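Local coordinates for WR4 (Caenorhabditis elegans, PDB 1M1S), which is of unknown function but belongs to the major sperm protein family as a sperm-specific class P protein of the nematode, at residues Asn48-Val53 and Pro74-Glu79; Pro55-Val60 and Ala98-Gly103. All coordinates share one frame; numbering follows the deposited sequence.

Interaction 1. Residues Asn48-Val53 and Pro74-Glu79; sequences NEHYRV and PGPPKE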
# COMPACT_ATOMS: atom_id res chain seq x y z
N ASN A 48 6.70 -5.92 -10.23
CA ASN A 48 7.59 -4.80 -10.21
C ASN A 48 8.19 -4.59 -11.60
O ASN A 48 9.39 -4.40 -11.73
CB ASN A 48 8.65 -5.07 -9.18
CG ASN A 48 8.46 -4.24 -7.99
OD1 ASN A 48 8.50 -3.02 -8.07
ND2 ASN A 48 8.25 -4.87 -6.86
N GLU A 49 7.34 -4.56 -12.62
CA GLU A 49 7.80 -4.42 -13.99
C GLU A 49 6.82 -3.77 -14.96
O GLU A 49 7.17 -3.51 -16.11
CB GLU A 49 8.23 -5.79 -14.51
CG GLU A 49 8.75 -5.84 -15.94
CD GLU A 49 8.46 -7.19 -16.55
OE1 GLU A 49 8.41 -8.17 -15.78
OE2 GLU A 49 8.26 -7.28 -17.78
N HIS A 50 5.57 -3.60 -14.54
CA HIS A 50 4.55 -2.91 -15.35
C HIS A 50 3.98 -1.92 -14.35
O HIS A 50 3.31 -0.96 -14.71
CB HIS A 50 3.42 -3.83 -15.82
CG HIS A 50 3.87 -4.99 -16.66
ND1 HIS A 50 4.53 -4.82 -17.88
CD2 HIS A 50 3.79 -6.30 -16.45
CE1 HIS A 50 4.84 -6.01 -18.34
NE2 HIS A 50 4.41 -6.94 -17.51
N TYR A 51 4.25 -2.17 -13.08
CA TYR A 51 3.78 -1.31 -12.01
C TYR A 51 4.94 -0.71 -11.22
O TYR A 51 5.97 -1.34 -11.01
CB TYR A 51 2.87 -2.11 -11.09
CG TYR A 51 1.57 -2.47 -11.76
CD1 TYR A 51 1.32 -3.76 -12.23
CD2 TYR A 51 0.58 -1.50 -11.93
CE1 TYR A 51 0.11 -4.07 -12.87
CE2 TYR A 51 -0.62 -1.81 -12.56
CZ TYR A 51 -0.85 -3.08 -13.02
OH TYR A 51 -2.03 -3.34 -13.66
N ARG A 52 4.76 0.55 -10.83
CA ARG A 52 5.72 1.30 -10.05
C ARG A 52 4.92 1.96 -8.94
O ARG A 52 4.27 2.98 -9.14
CB ARG A 52 6.39 2.34 -10.92
CG ARG A 52 7.10 3.47 -10.18
CD ARG A 52 7.65 4.48 -11.19
NE ARG A 52 7.50 5.89 -10.81
CZ ARG A 52 7.28 6.88 -11.68
NH1 ARG A 52 7.19 6.63 -12.98
NH2 ARG A 52 7.17 8.14 -11.25
N VAL A 53 4.95 1.31 -7.77
CA VAL A 53 4.24 1.78 -6.59
C VAL A 53 5.17 2.58 -5.63
O VAL A 53 6.36 2.28 -5.50
CB VAL A 53 3.50 0.60 -5.92
CG1 VAL A 53 2.54 1.08 -4.86
CG2 VAL A 53 2.76 -0.16 -6.95
N PRO A 74 3.70 0.52 -19.91
CA PRO A 74 3.32 -0.37 -21.01
C PRO A 74 3.62 -1.87 -20.74
O PRO A 74 4.71 -2.24 -20.30
CB PRO A 74 4.17 0.14 -22.18
CG PRO A 74 4.45 1.57 -21.87
CD PRO A 74 4.33 1.76 -20.39
N GLY A 75 2.60 -2.70 -20.89
CA GLY A 75 2.78 -4.13 -20.69
C GLY A 75 1.55 -4.91 -21.13
O GLY A 75 0.63 -4.32 -21.70
N PRO A 76 1.48 -6.23 -20.86
CA PRO A 76 0.35 -7.08 -21.24
C PRO A 76 -0.87 -6.90 -20.37
O PRO A 76 -0.76 -6.57 -19.19
CB PRO A 76 0.90 -8.48 -20.98
CG PRO A 76 1.79 -8.29 -19.82
CD PRO A 76 2.53 -7.03 -20.20
N PRO A 77 -2.07 -7.11 -20.95
CA PRO A 77 -3.30 -6.97 -20.17
C PRO A 77 -3.51 -8.17 -19.23
O PRO A 77 -3.92 -9.26 -19.66
CB PRO A 77 -4.39 -6.94 -21.26
CG PRO A 77 -3.78 -7.70 -22.38
CD PRO A 77 -2.38 -7.14 -22.38
N LYS A 78 -3.19 -7.98 -17.95
CA LYS A 78 -3.37 -9.01 -16.95
C LYS A 78 -3.69 -8.38 -15.60
O LYS A 78 -3.75 -7.17 -15.46
CB LYS A 78 -2.13 -9.91 -16.82
CG LYS A 78 -0.94 -9.25 -16.20
CD LYS A 78 0.22 -10.22 -16.10
CE LYS A 78 0.41 -10.80 -14.69
NZ LYS A 78 -0.68 -11.69 -14.19
N GLU A 79 -3.91 -9.23 -14.61
CA GLU A 79 -4.21 -8.77 -13.28
C GLU A 79 -3.02 -9.06 -12.37
O GLU A 79 -2.30 -10.06 -12.56
CB GLU A 79 -5.49 -9.45 -12.81
CG GLU A 79 -6.69 -9.06 -13.68
CD GLU A 79 -8.02 -9.65 -13.23
OE1 GLU A 79 -8.08 -10.31 -12.16
OE2 GLU A 79 -9.01 -9.45 -13.97
O HOH W 1 -1.92 -6.15 -14.14
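The imidazole of H50 has the pyrrolidine of P76 over one face, offset toward the rim, where P76 CG lies 3.7 Å from H50 NE2, while the carbonyl of P74 stands at its edge, near the ring plane. The two side chains cross at about a right angle, and G75 CA comes up obliquely to 3.4 Å from H50 ND1; the modelled approach of P76 CD to the ring is too short to be relied on. H50 CG is anti to its carbonyl carbon (chi1 -59°), which turns the ring toward the 74-79 loop. No direct hydrogen bond joins the segments: H50 ND1 and P74 O are 3.5 Å apart. With an alanine in place of H50, P76 and G75 would probably lose the ring they pack on, leaving a gap between strand and loop. Farther along, a water lies in the plane of the Y51 ring, 2.9 Å from OH, and the same water is close to K78 O, at a doubtful 2.5 Å. K78 bends forward along the chain, and NZ gives a 2.8 Å hydrogen bond to E79 O. Backbone bonding of H50 with L73 ties the strand entrance to the chain leading into the loop. Across the segments the contact is mostly van der Waals, with a possible polar link through the water.

Interaction 2. Residues Pro55-Val60 and Ala98-Gly103; sequences PVYGFV and APFKAG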
# COMPACT_ATOMS: atom_id res chain seq x y z
N PRO A 55 5.00 5.10 -1.77
CA PRO A 55 6.29 4.62 -1.24
C PRO A 55 6.20 3.12 -1.05
O PRO A 55 5.23 2.51 -1.48
CB PRO A 55 6.36 5.35 0.12
CG PRO A 55 5.06 6.11 0.28
CD PRO A 55 4.11 5.50 -0.69
N VAL A 56 7.23 2.50 -0.48
CA VAL A 56 7.18 1.07 -0.24
C VAL A 56 6.83 0.92 1.23
O VAL A 56 5.98 0.11 1.61
CB VAL A 56 8.50 0.37 -0.53
CG1 VAL A 56 8.38 -1.11 -0.23
CG2 VAL A 56 8.88 0.58 -1.97
N TYR A 57 7.49 1.73 2.05
CA TYR A 57 7.27 1.79 3.49
C TYR A 57 6.71 3.15 3.85
O TYR A 57 6.77 4.08 3.05
CB TYR A 57 8.59 1.56 4.22
CG TYR A 57 9.01 0.11 4.19
CD1 TYR A 57 9.77 -0.39 3.13
CD2 TYR A 57 8.61 -0.79 5.19
CE1 TYR A 57 10.12 -1.74 3.08
CE2 TYR A 57 8.96 -2.13 5.14
CZ TYR A 57 9.71 -2.60 4.08
OH TYR A 57 10.04 -3.92 3.99
N GLY A 58 6.13 3.28 5.04
CA GLY A 58 5.61 4.59 5.43
C GLY A 58 4.70 4.61 6.64
O GLY A 58 4.14 3.58 7.03
N PHE A 59 4.52 5.80 7.22
CA PHE A 59 3.67 5.95 8.38
C PHE A 59 2.33 6.53 8.04
O PHE A 59 2.17 7.07 6.96
CB PHE A 59 4.33 6.84 9.41
CG PHE A 59 5.49 6.21 10.05
CD1 PHE A 59 6.75 6.74 9.90
CD2 PHE A 59 5.34 5.05 10.79
CE1 PHE A 59 7.85 6.14 10.47
CE2 PHE A 59 6.43 4.43 11.37
CZ PHE A 59 7.69 4.98 11.21
N VAL A 60 1.35 6.25 8.89
CA VAL A 60 0.02 6.83 8.73
C VAL A 60 -0.34 7.22 10.14
O VAL A 60 -0.64 6.36 10.98
CB VAL A 60 -1.09 5.88 8.21
CG1 VAL A 60 -2.36 6.68 7.94
CG2 VAL A 60 -0.64 5.14 6.95
N ALA A 98 11.30 -0.94 10.80
CA ALA A 98 11.55 -1.61 12.08
C ALA A 98 10.53 -2.68 12.49
O ALA A 98 10.92 -3.82 12.75
CB ALA A 98 11.76 -0.60 13.19
N PRO A 99 9.21 -2.35 12.48
CA PRO A 99 8.27 -3.41 12.87
C PRO A 99 8.08 -4.52 11.82
O PRO A 99 7.40 -5.50 12.08
CB PRO A 99 6.97 -2.63 13.15
CG PRO A 99 7.05 -1.54 12.19
CD PRO A 99 8.49 -1.08 12.28
N PHE A 100 8.68 -4.37 10.64
CA PHE A 100 8.56 -5.39 9.58
C PHE A 100 9.78 -6.29 9.53
O PHE A 100 9.65 -7.49 9.29
CB PHE A 100 8.25 -4.75 8.22
CG PHE A 100 6.95 -3.99 8.20
CD1 PHE A 100 6.94 -2.60 8.10
CD2 PHE A 100 5.74 -4.66 8.38
CE1 PHE A 100 5.76 -1.87 8.18
CE2 PHE A 100 4.54 -3.95 8.47
CZ PHE A 100 4.55 -2.54 8.37
N LYS A 101 10.96 -5.71 9.77
CA LYS A 101 12.22 -6.44 9.83
C LYS A 101 12.12 -7.30 11.10
O LYS A 101 12.93 -8.20 11.34
CB LYS A 101 13.39 -5.45 10.01
CG LYS A 101 13.82 -4.68 8.77
CD LYS A 101 14.96 -3.70 9.10
CE LYS A 101 15.70 -3.28 7.85
NZ LYS A 101 16.72 -2.25 8.14
N ALA A 102 11.13 -6.93 11.93
CA ALA A 102 10.82 -7.56 13.21
C ALA A 102 9.76 -8.65 13.12
O ALA A 102 9.59 -9.43 14.07
CB ALA A 102 10.35 -6.50 14.21
N GLY A 103 9.01 -8.68 12.02
CA GLY A 103 7.97 -9.70 11.89
C GLY A 103 6.74 -9.28 12.70
O GLY A 103 6.07 -10.10 13.32
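Y57 presents the rim of its phenol ring to F100, with CE2 3.6 Å from F100 CD1 and CD2 of the same ring 3.8 Å from that carbon. F100 CD1 thus lies at the edge of the tyrosine ring, in its plane, whereas the tyrosine comes to the phenylalanine obliquely. The centroids are 5.9 Å apart and the planes meet at 52°, so the pair is neither a parallel stack nor a T-shaped one. The two side chains slide past each other in opposite directions, and Y57 CE2 also lies 4.1 Å from F100 CB. In both residues CG is anti to the carbonyl carbon (chi1 -75° in Y57, -61° in F100), and this sends the rings across the space between strand and helix, where the CA atoms of Y57 and F100 are 9.5 Å apart. P99 places CG over one face of the F100 ring, offset toward its rim. Y57 also packs on P96 and M97, and F100 on A40 and Q85, so the aromatic pair sits among side chains of the sheet and of the chain leading into the helix. Beyond the pair, G103 ends the helical turn with positive phi in a Schellman motif, its N bonding to F100 O at 3.0 Å. The arrangement is that of a short helical turn, inserted between strands 79-89 and 107-115, packed through one aromatic residue against strand 51-60 of the immunoglobulin-like beta sandwich of the MSP domain.

In the fold
Both contacts draw on strand 51-60, interaction 1 at its beginning and interaction 2 toward its end, and their centres lie 24 Å apart with no touch between them beyond the shared strand. Each is a surface contact: neither buries a touching residue, although interaction 2 lies nearer the middle of the chain, at about 11 Å from its centre against 16 Å. Their partners differ. The 74-79 loop links strands 65-72 and 79-89, whereas 98-103 carries the helical turn before strand 107-115. Interaction 1 combines proline-imidazole packing with a possible water link, while interaction 2 rests on two aromatic side chains and has no hydrogen bond between its segments.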